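Local structure of oxalate--CoA ligase (Arabidopsis thaliana, 5IE2) at residues A[58-63]-A[102-107]; A[344-349]-A[387-392]; A[248-253]-A[276-281]; A[430-435]-A[471-476]. The protein belongs to the ANL superfamily of AMP-binding enzymes, built from a large N-terminal and a small C-terminal part, and holds adenosine-5'-triphosphate in its pocket. All coordinates share one frame; numbering follows the deposited sequence.

Contact 1 of 4, residues A[58-63]-A[102-107]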
loop_
_atom_site.group_PDB
_atom_site.type_symbol
_atom_site.label_atom_id
_atom_site.label_comp_id
_atom_site.label_asym_id
_atom_site.label_seq_id
_atom_site.Cartn_x
_atom_site.Cartn_y
_atom_site.Cartn_z
ATOM N N VAL A 58 16.383 -7.954 -13.595
ATOM C CA VAL A 58 15.063 -7.949 -12.902
ATOM C C VAL A 58 14.708 -9.371 -12.492
ATOM O O VAL A 58 14.821 -10.293 -13.309
ATOM C CB VAL A 58 13.944 -7.368 -13.793
ATOM C CG1 VAL A 58 12.575 -7.467 -13.080
ATOM C CG2 VAL A 58 14.290 -5.869 -14.126
ATOM N N VAL A 59 14.339 -9.565 -11.226
ATOM C CA VAL A 59 13.950 -10.888 -10.738
ATOM C C VAL A 59 12.487 -10.798 -10.279
ATOM O O VAL A 59 12.162 -9.984 -9.440
ATOM C CB VAL A 59 14.834 -11.345 -9.573
ATOM C CG1 VAL A 59 14.327 -12.692 -8.969
ATOM C CG2 VAL A 59 16.314 -11.461 -9.979
ATOM N N ALA A 60 11.620 -11.617 -10.840
ATOM C CA ALA A 60 10.196 -11.621 -10.445
ATOM C C ALA A 60 10.017 -12.517 -9.234
ATOM O O ALA A 60 10.728 -13.519 -9.083
ATOM C CB ALA A 60 9.279 -12.113 -11.628
ATOM N N LEU A 61 9.137 -12.100 -8.318
ATOM C CA LEU A 61 8.851 -12.910 -7.113
ATOM C C LEU A 61 7.345 -13.150 -7.035
ATOM O O LEU A 61 6.567 -12.190 -7.166
ATOM C CB LEU A 61 9.304 -12.200 -5.833
ATOM C CG LEU A 61 10.812 -11.955 -5.789
ATOM C CD1 LEU A 61 11.071 -10.544 -6.225
ATOM C CD2 LEU A 61 11.350 -12.202 -4.393
ATOM N N THR A 62 6.899 -14.386 -6.823
ATOM C CA THR A 62 5.471 -14.497 -6.503
ATOM C C THR A 62 5.301 -15.484 -5.342
ATOM O O THR A 62 5.658 -16.683 -5.419
ATOM C CB THR A 62 4.617 -14.862 -7.741
ATOM O OG1 THR A 62 3.222 -14.777 -7.379
ATOM C CG2 THR A 62 4.952 -16.249 -8.283
ATOM N N PHE A 63 4.840 -14.915 -4.228
ATOM C CA PHE A 63 4.733 -15.605 -2.933
ATOM C C PHE A 63 3.481 -15.100 -2.226
ATOM O O PHE A 63 3.087 -13.951 -2.444
ATOM C CB PHE A 63 5.924 -15.261 -2.027
ATOM C CG PHE A 63 7.279 -15.851 -2.454
ATOM C CD1 PHE A 63 7.821 -16.941 -1.768
ATOM C CD2 PHE A 63 8.080 -15.199 -3.410
ATOM C CE1 PHE A 63 9.090 -17.447 -2.115
ATOM C CE2 PHE A 63 9.351 -15.695 -3.782
ATOM C CZ PHE A 63 9.883 -16.807 -3.110
ATOM N N SER A 102 8.220 -6.487 -17.484
ATOM C CA SER A 102 9.209 -6.129 -16.478
ATOM C C SER A 102 10.640 -6.529 -16.912
ATOM O O SER A 102 11.611 -6.192 -16.226
ATOM C CB SER A 102 8.858 -6.835 -15.156
ATOM O OG SER A 102 8.936 -8.253 -15.343
ATOM N N ASP A 103 10.755 -7.258 -18.031
ATOM C CA ASP A 103 12.029 -7.869 -18.466
ATOM C C ASP A 103 12.656 -8.827 -17.438
ATOM O O ASP A 103 13.899 -8.938 -17.318
ATOM C CB ASP A 103 13.034 -6.788 -18.846
ATOM C CG ASP A 103 12.612 -6.047 -20.096
ATOM O OD1 ASP A 103 12.410 -6.740 -21.121
ATOM O OD2 ASP A 103 12.471 -4.794 -20.054
ATOM N N SER A 104 11.794 -9.529 -16.712
ATOM C CA SER A 104 12.256 -10.501 -15.742
ATOM C C SER A 104 13.188 -11.556 -16.357
ATOM O O SER A 104 12.899 -12.088 -17.427
ATOM C CB SER A 104 11.034 -11.191 -15.078
ATOM O OG SER A 104 10.405 -10.257 -14.207
ATOM N N LYS A 105 14.274 -11.860 -15.657
ATOM C CA LYS A 105 15.271 -12.855 -16.077
ATOM C C LYS A 105 15.221 -14.103 -15.205
ATOM O O LYS A 105 15.878 -15.094 -15.486
ATOM C CB LYS A 105 16.697 -12.263 -16.020
ATOM C CG LYS A 105 17.105 -11.554 -17.321
ATOM C CD LYS A 105 18.141 -10.449 -17.107
ATOM C CE LYS A 105 18.295 -9.586 -18.385
ATOM N NZ LYS A 105 18.315 -10.410 -19.639
ATOM N N LEU A 106 14.471 -14.046 -14.123
ATOM C CA LEU A 106 14.370 -15.164 -13.165
ATOM C C LEU A 106 13.019 -15.045 -12.430
ATOM O O LEU A 106 12.585 -13.926 -12.102
ATOM C CB LEU A 106 15.555 -15.125 -12.158
ATOM C CG LEU A 106 15.496 -16.075 -10.959
ATOM C CD1 LEU A 106 15.591 -17.525 -11.413
ATOM C CD2 LEU A 106 16.562 -15.749 -9.891
ATOM N N LEU A 107 12.381 -16.169 -12.152
ATOM C CA LEU A 107 11.143 -16.218 -11.368
ATOM C C LEU A 107 11.426 -16.961 -10.075
ATOM O O LEU A 107 11.856 -18.117 -10.113
ATOM C CB LEU A 107 10.025 -16.950 -12.130
ATOM C CG LEU A 107 8.776 -17.216 -11.274
ATOM C CD1 LEU A 107 8.101 -15.900 -10.846
ATOM C CD2 LEU A 107 7.801 -18.111 -12.086
HETATM O O HOH W 1 16.351 -8.107 -16.452
#
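Two backbone hydrogen bonds hold this parallel pairing. Lys-105 N gives a nearly straight bond (172°) to Val-58 O at 2.9 Å, lying in the carbonyl plane. Ala-60 N returns one to Leu-106 O at 2.8 Å, nearly along the C=O axis. The chain turns a corner at Lys-105, and the buried Leu-106 N finds no partner. Before the corner a water accepts from Val-58 N and donates to Asp-103 O.

Polar side chains form a second group. Ser-104 OG donates to Ser-102 OG at 2.7 Å, while Ser-102 OG is also bonded within helix 92-101, whose end is marked by a Schellman motif at Asp-103. The same Ser-104 OG rests 3.4 Å from Ala-60 CB.

Among apolar groups, Val-58, CG1 anti to the backbone N (chi1 176°), sets both methyls about Ser-102 O, CG2 at 3.4 Å, and CG1 also meets Ser-104 OG. Val-59 and Leu-106 run side by side, Val-59 CG1 3.9 Å from Leu-106 CD2; on the other face Ala-60 CB meets Leu-107 CD1 at 4.0 Å. Helix 67-78 packs on Val-59 and helix 92-101 on Ala-60, so strand 58-61, between strands 82-85 and 104-110, belongs to a layered alpha/beta fold built by beta-alpha-beta crossovers.

Contact 2 of 4, residues A[344-349]-A[387-392]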
loop_
_atom_site.group_PDB
_atom_site.type_symbol
_atom_site.label_atom_id
_atom_site.label_comp_id
_atom_site.label_asym_id
_atom_site.label_seq_id
_atom_site.Cartn_x
_atom_site.Cartn_y
_atom_site.Cartn_z
ATOM N N GLU A 344 8.517 17.960 -0.960
ATOM C CA GLU A 344 7.716 19.117 -1.282
ATOM C C GLU A 344 6.393 18.748 -1.875
ATOM O O GLU A 344 6.275 17.769 -2.605
ATOM C CB GLU A 344 8.462 20.005 -2.285
ATOM C CG GLU A 344 9.757 20.540 -1.731
ATOM C CD GLU A 344 10.505 21.361 -2.771
ATOM O OE1 GLU A 344 10.124 22.520 -2.943
ATOM O OE2 GLU A 344 11.451 20.828 -3.376
ATOM N N MET A 345 5.411 19.578 -1.597
ATOM C CA MET A 345 4.082 19.336 -2.128
ATOM C C MET A 345 3.421 20.690 -2.405
ATOM O O MET A 345 3.552 21.641 -1.614
ATOM C CB MET A 345 3.258 18.532 -1.124
ATOM C CG MET A 345 1.915 18.187 -1.657
ATOM S SD MET A 345 1.018 17.231 -0.380
ATOM C CE MET A 345 2.240 15.891 -0.020
ATOM N N ALA A 346 2.707 20.796 -3.516
ATOM C CA ALA A 346 2.094 22.064 -3.877
ATOM C C ALA A 346 0.771 21.802 -4.570
ATOM O O ALA A 346 0.586 20.742 -5.125
ATOM C CB ALA A 346 2.996 22.809 -4.766
ATOM N N ILE A 347 -0.143 22.771 -4.550
ATOM C CA ILE A 347 -1.447 22.616 -5.194
ATOM C C ILE A 347 -1.442 23.550 -6.399
ATOM O O ILE A 347 -1.263 24.754 -6.232
ATOM C CB ILE A 347 -2.592 23.016 -4.223
ATOM C CG1 ILE A 347 -2.568 22.186 -2.942
ATOM C CG2 ILE A 347 -3.948 22.973 -4.914
ATOM C CD1 ILE A 347 -2.940 20.698 -3.198
ATOM N N LEU A 348 -1.590 23.015 -7.608
ATOM C CA LEU A 348 -1.435 23.851 -8.819
ATOM C C LEU A 348 -2.723 23.928 -9.635
ATOM O O LEU A 348 -3.399 22.906 -9.763
ATOM C CB LEU A 348 -0.359 23.233 -9.685
ATOM C CG LEU A 348 1.104 23.657 -9.550
ATOM C CD1 LEU A 348 1.573 23.937 -8.143
ATOM C CD2 LEU A 348 1.935 22.603 -10.206
ATOM N N ASN A 349 -3.069 25.083 -10.220
ATOM C CA ASN A 349 -4.167 25.069 -11.184
ATOM C C ASN A 349 -3.723 24.588 -12.568
ATOM O O ASN A 349 -2.571 24.194 -12.759
ATOM C CB ASN A 349 -4.860 26.447 -11.293
ATOM C CG ASN A 349 -3.949 27.561 -11.793
ATOM O OD1 ASN A 349 -2.901 27.326 -12.393
ATOM N ND2 ASN A 349 -4.373 28.797 -11.562
ATOM N N PHE A 387 10.117 20.190 -14.124
ATOM C CA PHE A 387 11.119 20.759 -13.213
ATOM C C PHE A 387 11.215 19.963 -11.901
ATOM O O PHE A 387 11.300 20.571 -10.809
ATOM C CB PHE A 387 10.816 22.216 -12.904
ATOM C CG PHE A 387 12.036 23.009 -12.441
ATOM C CD1 PHE A 387 13.156 23.116 -13.263
ATOM C CD2 PHE A 387 12.050 23.645 -11.175
ATOM C CE1 PHE A 387 14.288 23.851 -12.842
ATOM C CE2 PHE A 387 13.194 24.389 -10.748
ATOM C CZ PHE A 387 14.304 24.495 -11.589
ATOM N N GLY A 388 11.205 18.636 -12.015
ATOM C CA GLY A 388 11.359 17.761 -10.846
ATOM C C GLY A 388 10.043 17.398 -10.168
ATOM O O GLY A 388 9.985 16.470 -9.356
ATOM N N TRP A 389 8.986 18.146 -10.472
ATOM C CA TRP A 389 7.691 17.922 -9.823
ATOM C C TRP A 389 6.854 16.884 -10.564
ATOM O O TRP A 389 6.706 16.963 -11.786
ATOM C CB TRP A 389 6.878 19.206 -9.785
ATOM C CG TRP A 389 7.458 20.295 -8.911
ATOM C CD1 TRP A 389 8.411 21.226 -9.256
ATOM C CD2 TRP A 389 7.096 20.560 -7.554
ATOM N NE1 TRP A 389 8.651 22.058 -8.196
ATOM C CE2 TRP A 389 7.867 21.663 -7.131
ATOM C CE3 TRP A 389 6.179 19.957 -6.651
ATOM C CZ2 TRP A 389 7.744 22.213 -5.851
ATOM C CZ3 TRP A 389 6.045 20.497 -5.388
ATOM C CH2 TRP A 389 6.852 21.622 -4.986
ATOM N N PHE A 390 6.202 16.010 -9.810
ATOM C CA PHE A 390 5.338 14.991 -10.369
ATOM C C PHE A 390 3.854 15.372 -10.119
ATOM O O PHE A 390 3.489 15.690 -8.992
ATOM C CB PHE A 390 5.688 13.649 -9.738
ATOM C CG PHE A 390 4.710 12.549 -10.090
ATOM C CD1 PHE A 390 4.621 12.093 -11.395
ATOM C CD2 PHE A 390 3.886 11.985 -9.086
ATOM C CE1 PHE A 390 3.708 11.062 -11.719
ATOM C CE2 PHE A 390 2.979 10.987 -9.403
ATOM C CZ PHE A 390 2.885 10.531 -10.720
ATOM N N HIS A 391 3.020 15.322 -11.168
ATOM C CA HIS A 391 1.577 15.629 -11.081
ATOM C C HIS A 391 0.822 14.361 -10.681
ATOM O O HIS A 391 0.883 13.378 -11.410
ATOM C CB HIS A 391 1.055 16.163 -12.422
ATOM C CG HIS A 391 1.546 17.527 -12.735
ATOM N ND1 HIS A 391 0.698 18.607 -12.876
ATOM C CD2 HIS A 391 2.802 18.016 -12.836
ATOM C CE1 HIS A 391 1.416 19.702 -13.081
ATOM N NE2 HIS A 391 2.696 19.368 -13.073
ATOM N N THR A 392 0.183 14.346 -9.500
ATOM C CA THR A 392 -0.404 13.086 -8.969
ATOM C C THR A 392 -1.716 12.647 -9.642
ATOM O O THR A 392 -2.112 11.491 -9.510
ATOM C CB THR A 392 -0.722 13.159 -7.449
ATOM O OG1 THR A 392 -1.713 14.189 -7.238
ATOM C CG2 THR A 392 0.506 13.497 -6.663
#
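This is a side-chain contact across an intervening strand in an antiparallel sheet at the protein surface. Strands 344-348 and 389-392 both pair with strand 361-366, which explains why the nearest alpha carbons here, Met-345 CA and Trp-389 CA, stand 8.6 Å apart and why no hydrogen bond links the segments. The short strand segments run at 54° to each other, and the gap is bridged mainly by the indole of Trp-389.

With CG anti to its carbonyl carbon (chi1 -66°), Trp-389 swings its six-membered ring over to the other strand. Its CH2 touches Glu-344 CB at 3.5 Å, and its CZ3 lies 3.9 Å from Ala-346 CB. Met-345 N meets the ring at the edge, near its plane, so the indole abuts backbone as well as side chains. The Glu-344 side chain crosses the indole at about a right angle and continues to a salt bridge with Arg-366 of the middle strand, against which Trp-389 also packs.

Farther along, His-391 is tied through ND1 to Glu-362 of that same strand. On the opposite side of the middle strand's pairing, His-391 CE1 lies 4.1 Å from Leu-348 CD2, the two side chains crossing at about a right angle.

Contact 3 of 4, residues A[248-253]-A[276-281]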
loop_
_atom_site.group_PDB
_atom_site.type_symbol
_atom_site.label_atom_id
_atom_site.label_comp_id
_atom_site.label_asym_id
_atom_site.label_seq_id
_atom_site.Cartn_x
_atom_site.Cartn_y
_atom_site.Cartn_z
ATOM N N ASP A 248 -2.559 -12.580 17.155
ATOM C CA ASP A 248 -1.184 -12.300 16.719
ATOM C C ASP A 248 -0.667 -10.968 17.252
ATOM O O ASP A 248 0.499 -10.878 17.659
ATOM C CB ASP A 248 -1.074 -12.316 15.196
ATOM C CG ASP A 248 -1.032 -13.742 14.609
ATOM O OD1 ASP A 248 -0.842 -14.709 15.394
ATOM O OD2 ASP A 248 -1.193 -13.885 13.370
ATOM N N MET A 249 -1.515 -9.940 17.224
ATOM C CA MET A 249 -1.098 -8.621 17.710
ATOM C C MET A 249 -0.729 -8.723 19.190
ATOM O O MET A 249 0.213 -8.069 19.641
ATOM C CB MET A 249 -2.205 -7.577 17.530
ATOM C CG MET A 249 -2.523 -7.234 16.059
ATOM S SD MET A 249 -1.315 -6.042 15.336
ATOM C CE MET A 249 -1.829 -4.495 16.171
ATOM N N LYS A 250 -1.520 -9.496 19.962
ATOM C CA LYS A 250 -1.180 -9.627 21.385
ATOM C C LYS A 250 0.076 -10.435 21.598
ATOM O O LYS A 250 0.995 -10.002 22.313
ATOM C CB LYS A 250 -2.331 -10.289 22.184
ATOM C CG LYS A 250 -3.539 -9.449 22.268
ATOM C CD LYS A 250 -4.616 -10.313 22.992
ATOM C CE LYS A 250 -5.986 -10.000 22.506
ATOM N NZ LYS A 250 -6.984 -10.594 23.470
ATOM N N LYS A 251 0.119 -11.617 20.979
ATOM C CA LYS A 251 1.177 -12.557 21.268
ATOM C C LYS A 251 2.553 -11.990 20.904
ATOM O O LYS A 251 3.535 -12.267 21.548
ATOM C CB LYS A 251 0.953 -13.845 20.476
ATOM C CG LYS A 251 2.065 -14.872 20.607
ATOM C CD LYS A 251 1.641 -16.175 19.897
ATOM C CE LYS A 251 2.819 -17.185 19.900
ATOM N NZ LYS A 251 2.521 -18.473 19.169
ATOM N N TYR A 252 2.596 -11.203 19.825
ATOM C CA TYR A 252 3.864 -10.661 19.379
ATOM C C TYR A 252 4.034 -9.190 19.740
ATOM O O TYR A 252 4.871 -8.515 19.138
ATOM C CB TYR A 252 4.021 -10.902 17.859
ATOM C CG TYR A 252 4.114 -12.404 17.570
ATOM C CD1 TYR A 252 5.342 -13.086 17.725
ATOM C CD2 TYR A 252 2.982 -13.135 17.231
ATOM C CE1 TYR A 252 5.442 -14.467 17.468
ATOM C CE2 TYR A 252 3.049 -14.537 17.003
ATOM C CZ TYR A 252 4.261 -15.197 17.180
ATOM O OH TYR A 252 4.327 -16.588 16.965
ATOM N N ASN A 253 3.318 -8.735 20.762
ATOM C CA ASN A 253 3.610 -7.440 21.432
ATOM C C ASN A 253 3.503 -6.253 20.477
ATOM O O ASN A 253 4.313 -5.335 20.537
ATOM C CB ASN A 253 5.005 -7.431 22.052
ATOM C CG ASN A 253 5.206 -8.616 22.995
ATOM O OD1 ASN A 253 4.308 -8.959 23.723
ATOM N ND2 ASN A 253 6.368 -9.240 22.946
ATOM N N GLU A 276 -12.784 -9.028 21.539
ATOM C CA GLU A 276 -11.786 -9.640 22.394
ATOM C C GLU A 276 -12.073 -9.242 23.832
ATOM O O GLU A 276 -12.635 -8.161 24.073
ATOM C CB GLU A 276 -10.379 -9.204 22.008
ATOM C CG GLU A 276 -9.962 -9.635 20.623
ATOM C CD GLU A 276 -9.618 -11.117 20.534
ATOM O OE1 GLU A 276 -8.978 -11.616 21.487
ATOM O OE2 GLU A 276 -9.947 -11.764 19.511
ATOM N N THR A 277 -11.709 -10.105 24.780
ATOM C CA THR A 277 -11.893 -9.775 26.187
ATOM C C THR A 277 -10.944 -8.643 26.575
ATOM O O THR A 277 -11.311 -7.776 27.369
ATOM C CB THR A 277 -11.692 -11.002 27.102
ATOM O OG1 THR A 277 -10.427 -11.614 26.827
ATOM C CG2 THR A 277 -12.780 -12.018 26.856
ATOM N N GLU A 278 -9.747 -8.603 25.985
ATOM C CA GLU A 278 -8.916 -7.398 26.119
ATOM C C GLU A 278 -8.061 -7.131 24.860
ATOM O O GLU A 278 -7.611 -8.056 24.191
ATOM C CB GLU A 278 -7.996 -7.468 27.338
ATOM C CG GLU A 278 -6.911 -8.506 27.252
ATOM C CD GLU A 278 -6.044 -8.518 28.502
ATOM O OE1 GLU A 278 -5.185 -9.417 28.632
ATOM O OE2 GLU A 278 -6.174 -7.579 29.318
ATOM N N TYR A 279 -7.829 -5.854 24.574
ATOM C CA TYR A 279 -7.020 -5.442 23.414
ATOM C C TYR A 279 -5.703 -4.890 23.864
ATOM O O TYR A 279 -5.624 -4.302 24.932
ATOM C CB TYR A 279 -7.756 -4.380 22.584
ATOM C CG TYR A 279 -8.914 -4.953 21.852
ATOM C CD1 TYR A 279 -8.719 -5.684 20.694
ATOM C CD2 TYR A 279 -10.233 -4.782 22.331
ATOM C CE1 TYR A 279 -9.782 -6.249 20.015
ATOM C CE2 TYR A 279 -11.304 -5.329 21.669
ATOM C CZ TYR A 279 -11.094 -6.075 20.519
ATOM O OH TYR A 279 -12.188 -6.639 19.868
ATOM N N PRO A 280 -4.660 -5.042 23.042
ATOM C CA PRO A 280 -3.399 -4.403 23.411
ATOM C C PRO A 280 -3.509 -2.876 23.285
ATOM O O PRO A 280 -4.349 -2.384 22.522
ATOM C CB PRO A 280 -2.402 -4.980 22.417
ATOM C CG PRO A 280 -3.241 -5.380 21.230
ATOM C CD PRO A 280 -4.593 -5.795 21.788
ATOM N N LYS A 281 -2.717 -2.138 24.064
ATOM C CA LYS A 281 -2.669 -0.677 23.949
ATOM C C LYS A 281 -1.720 -0.284 22.835
ATOM O O LYS A 281 -0.525 -0.359 23.024
ATOM C CB LYS A 281 -2.180 -0.012 25.246
ATOM C CG LYS A 281 -3.142 0.999 25.865
ATOM C CD LYS A 281 -3.052 1.009 27.436
ATOM C CE LYS A 281 -3.318 2.404 28.056
ATOM N NZ LYS A 281 -3.424 2.422 29.562
#
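One lysine makes nearly all the close approaches between the end of helix 242-251 and the loop that follows helix 261-273. Lys-250 leaves the helix with CG anti to its carbonyl carbon and bends at chi3 (-148°), which carries its ammonium group into the loop. There NZ is gripped twice: it donates to Glu-278 O at 2.7 Å, in the carbonyl plane, and forms a salt bridge with Glu-276 OE1 at 3.0 Å, Glu-276 OE1 accepting through its anti lone pair, the one pointing away from the other oxygen. Nearer the backbone the aliphatic chain crosses Pro-280 at about a right angle, Lys-250 CG lying 3.8 Å from Pro-280 CD.

Within the loop, Glu-276 N donates almost straight (171°) to Tyr-279 OH at 3.0 Å, and Glu-276 CB lies over one face of the Tyr-279 ring, toward the rim; the tyrosine hydroxyl is also bonded to His-271.

Packing is looser elsewhere. Met-249 CB only grazes Pro-280 CG at 4.4 Å, and on the solvent side the exposed Glu-278 stretches out, its OE1 5.6 Å from Lys-250 NZ, so any attraction between those charges probably acts at a distance.

Asn-253, with positive phi, closes the helix in a Schellman motif before strand 256-259. The contact thus joins two helix-to-strand connections of an alpha/beta fold, leading into the adjacent parallel strands 256-259 and 284-287.

Contact 4 of 4, residues A[430-435]-A[471-476]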
loop_
_atom_site.group_PDB
_atom_site.type_symbol
_atom_site.label_atom_id
_atom_site.label_comp_id
_atom_site.label_asym_id
_atom_site.label_seq_id
_atom_site.Cartn_x
_atom_site.Cartn_y
_atom_site.Cartn_z
ATOM N N LEU A 430 -22.609 8.212 3.172
ATOM C CA LEU A 430 -23.318 6.912 3.087
ATOM C C LEU A 430 -22.958 6.017 4.241
ATOM O O LEU A 430 -23.814 5.330 4.814
ATOM C CB LEU A 430 -22.963 6.196 1.802
ATOM C CG LEU A 430 -23.491 6.938 0.582
ATOM C CD1 LEU A 430 -22.938 6.286 -0.711
ATOM C CD2 LEU A 430 -25.024 6.926 0.660
ATOM N N LEU A 431 -21.670 5.997 4.580
ATOM C CA LEU A 431 -21.244 5.125 5.679
ATOM C C LEU A 431 -21.793 5.519 7.068
ATOM O O LEU A 431 -21.650 4.741 8.025
ATOM C CB LEU A 431 -19.700 5.103 5.758
ATOM C CG LEU A 431 -19.035 4.386 4.586
ATOM C CD1 LEU A 431 -17.493 4.339 4.754
ATOM C CD2 LEU A 431 -19.568 2.963 4.416
ATOM N N THR A 432 -22.348 6.725 7.203
ATOM C CA THR A 432 -22.931 7.115 8.498
ATOM C C THR A 432 -24.383 6.658 8.632
ATOM O O THR A 432 -24.966 6.801 9.707
ATOM C CB THR A 432 -22.888 8.636 8.773
ATOM O OG1 THR A 432 -23.778 9.334 7.902
ATOM C CG2 THR A 432 -21.486 9.198 8.564
ATOM N N HIS A 433 -24.975 6.142 7.561
ATOM C CA HIS A 433 -26.350 5.648 7.693
ATOM C C HIS A 433 -26.324 4.414 8.582
ATOM O O HIS A 433 -25.500 3.539 8.379
ATOM C CB HIS A 433 -26.961 5.308 6.348
ATOM C CG HIS A 433 -28.399 4.903 6.439
ATOM N ND1 HIS A 433 -28.802 3.699 6.975
ATOM C CD2 HIS A 433 -29.531 5.559 6.091
ATOM C CE1 HIS A 433 -30.121 3.624 6.946
ATOM N NE2 HIS A 433 -30.589 4.733 6.401
ATOM N N PRO A 434 -27.235 4.341 9.574
ATOM C CA PRO A 434 -27.211 3.266 10.588
ATOM C C PRO A 434 -27.187 1.866 10.003
ATOM O O PRO A 434 -26.583 0.966 10.612
ATOM C CB PRO A 434 -28.528 3.474 11.359
ATOM C CG PRO A 434 -28.872 4.894 11.163
ATOM C CD PRO A 434 -28.293 5.333 9.822
ATOM N N ASP A 435 -27.791 1.679 8.825
ATOM C CA ASP A 435 -27.918 0.338 8.248
ATOM C C ASP A 435 -26.984 0.059 7.091
ATOM O O ASP A 435 -27.162 -0.927 6.391
ATOM C CB ASP A 435 -29.357 0.089 7.769
ATOM C CG ASP A 435 -30.362 0.202 8.879
ATOM O OD1 ASP A 435 -30.042 -0.155 10.025
ATOM O OD2 ASP A 435 -31.492 0.657 8.612
ATOM N N LYS A 471 -31.629 7.794 -0.048
ATOM C CA LYS A 471 -31.733 9.098 -0.636
ATOM C C LYS A 471 -32.219 10.123 0.387
ATOM O O LYS A 471 -31.668 11.208 0.452
ATOM C CB LYS A 471 -32.645 9.064 -1.868
ATOM C CG LYS A 471 -31.964 8.401 -3.077
ATOM C CD LYS A 471 -32.870 8.414 -4.319
ATOM C CE LYS A 471 -32.861 9.760 -5.006
ATOM N NZ LYS A 471 -33.602 9.753 -6.318
ATOM N N ALA A 472 -33.242 9.797 1.177
ATOM C CA ALA A 472 -33.750 10.740 2.173
ATOM C C ALA A 472 -32.669 11.135 3.201
ATOM O O ALA A 472 -32.497 12.340 3.584
ATOM C CB ALA A 472 -34.984 10.128 2.894
ATOM N N PHE A 473 -31.938 10.109 3.630
ATOM C CA PHE A 473 -30.858 10.309 4.574
ATOM C C PHE A 473 -29.784 11.238 3.959
ATOM O O PHE A 473 -29.313 12.187 4.591
ATOM C CB PHE A 473 -30.269 8.959 4.971
ATOM C CG PHE A 473 -29.127 9.060 5.943
ATOM C CD1 PHE A 473 -29.362 9.126 7.320
ATOM C CD2 PHE A 473 -27.813 9.103 5.480
ATOM C CE1 PHE A 473 -28.279 9.200 8.220
ATOM C CE2 PHE A 473 -26.766 9.213 6.344
ATOM C CZ PHE A 473 -26.983 9.249 7.720
ATOM N N CYS A 474 -29.386 10.945 2.725
ATOM C CA CYS A 474 -28.430 11.798 2.002
ATOM C C CYS A 474 -28.935 13.225 1.889
ATOM O O CYS A 474 -28.161 14.152 2.033
ATOM C CB CYS A 474 -28.148 11.253 0.606
ATOM S SG CYS A 474 -27.107 9.760 0.646
ATOM N N LYS A 475 -30.231 13.406 1.632
ATOM C CA LYS A 475 -30.783 14.757 1.482
ATOM C C LYS A 475 -30.706 15.530 2.781
ATOM O O LYS A 475 -30.714 16.774 2.755
ATOM C CB LYS A 475 -32.241 14.733 0.996
ATOM C CG LYS A 475 -32.402 14.341 -0.473
ATOM C CD LYS A 475 -33.869 13.926 -0.745
ATOM C CE LYS A 475 -34.212 13.835 -2.243
ATOM N NZ LYS A 475 -35.595 13.282 -2.445
ATOM N N LYS A 476 -30.652 14.813 3.908
ATOM C CA LYS A 476 -30.513 15.551 5.163
ATOM C C LYS A 476 -29.060 15.965 5.492
ATOM O O LYS A 476 -28.824 16.766 6.382
ATOM C CB LYS A 476 -31.159 14.739 6.293
ATOM C CG LYS A 476 -32.668 15.082 6.368
ATOM C CD LYS A 476 -33.521 14.105 7.202
ATOM C CE LYS A 476 -34.990 14.600 7.317
ATOM N NZ LYS A 476 -35.125 16.033 7.759
#
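An edge-to-face aromatic pair joins two parts of the small C-terminal domain: the type I turn from Leu-430 to His-433 at the end of helix 423-430, and helix 467-477. Phe-473 projects from the latter helix toward the turn, CG anti to the backbone N (chi1 179°). The imidazole of His-433 presents its edge to the phenyl face, the planes standing at 68° and the centroids 4.9 Å apart. Its leading atom is CD2, which comes within 3.5 Å of Phe-473 CG. Beside it the backbone contributes a CH-pi contact, with His-433 CA 4.0 Å from the centroid of the Phe-473 ring, over its face.

Thr-432 comes from another direction. Its OG1 lies at the ring edge near the plane, 3.2 Å from Phe-473 CZ, while hydrogen bonding to Val-429 O. Pro-434 meets the phenyl tip to tip. One residue on from Phe-473, Cys-474 SG meets Leu-430 CD2 at 3.5 Å.

What fixes the imidazole's rotation lies on its ND1 side. There ND1 serves as acceptor, consistent with a neutral ring protonated at NE2: Asp-435 N donates to His-433 ND1 at 2.9 Å, close to the ring plane and with an angle of 165° at the hydrogen.

Overall arrangement
The four contacts sample well-separated parts of the chain, and no two of them touch. In the N-terminal part, contact 1 pairs strands of one sheet, while contact 3 lies on connections leading into strands of another; their centres are about 37 Å apart and their nearest atoms about 16 Å. Contact 4 lies in the C-terminal domain, on the opposite side of the chain's centre from contact 1, with about 47 Å between centres. Contact 2 is about 32 Å from contact 1 and about 36 Å from contact 4, centre to centre. It also approaches the nucleotide pocket: the side chain of His-391 is about 11 Å from the bound adenosine-5'-triphosphate and about 11 Å from the magnesium ion, close by but not touching either.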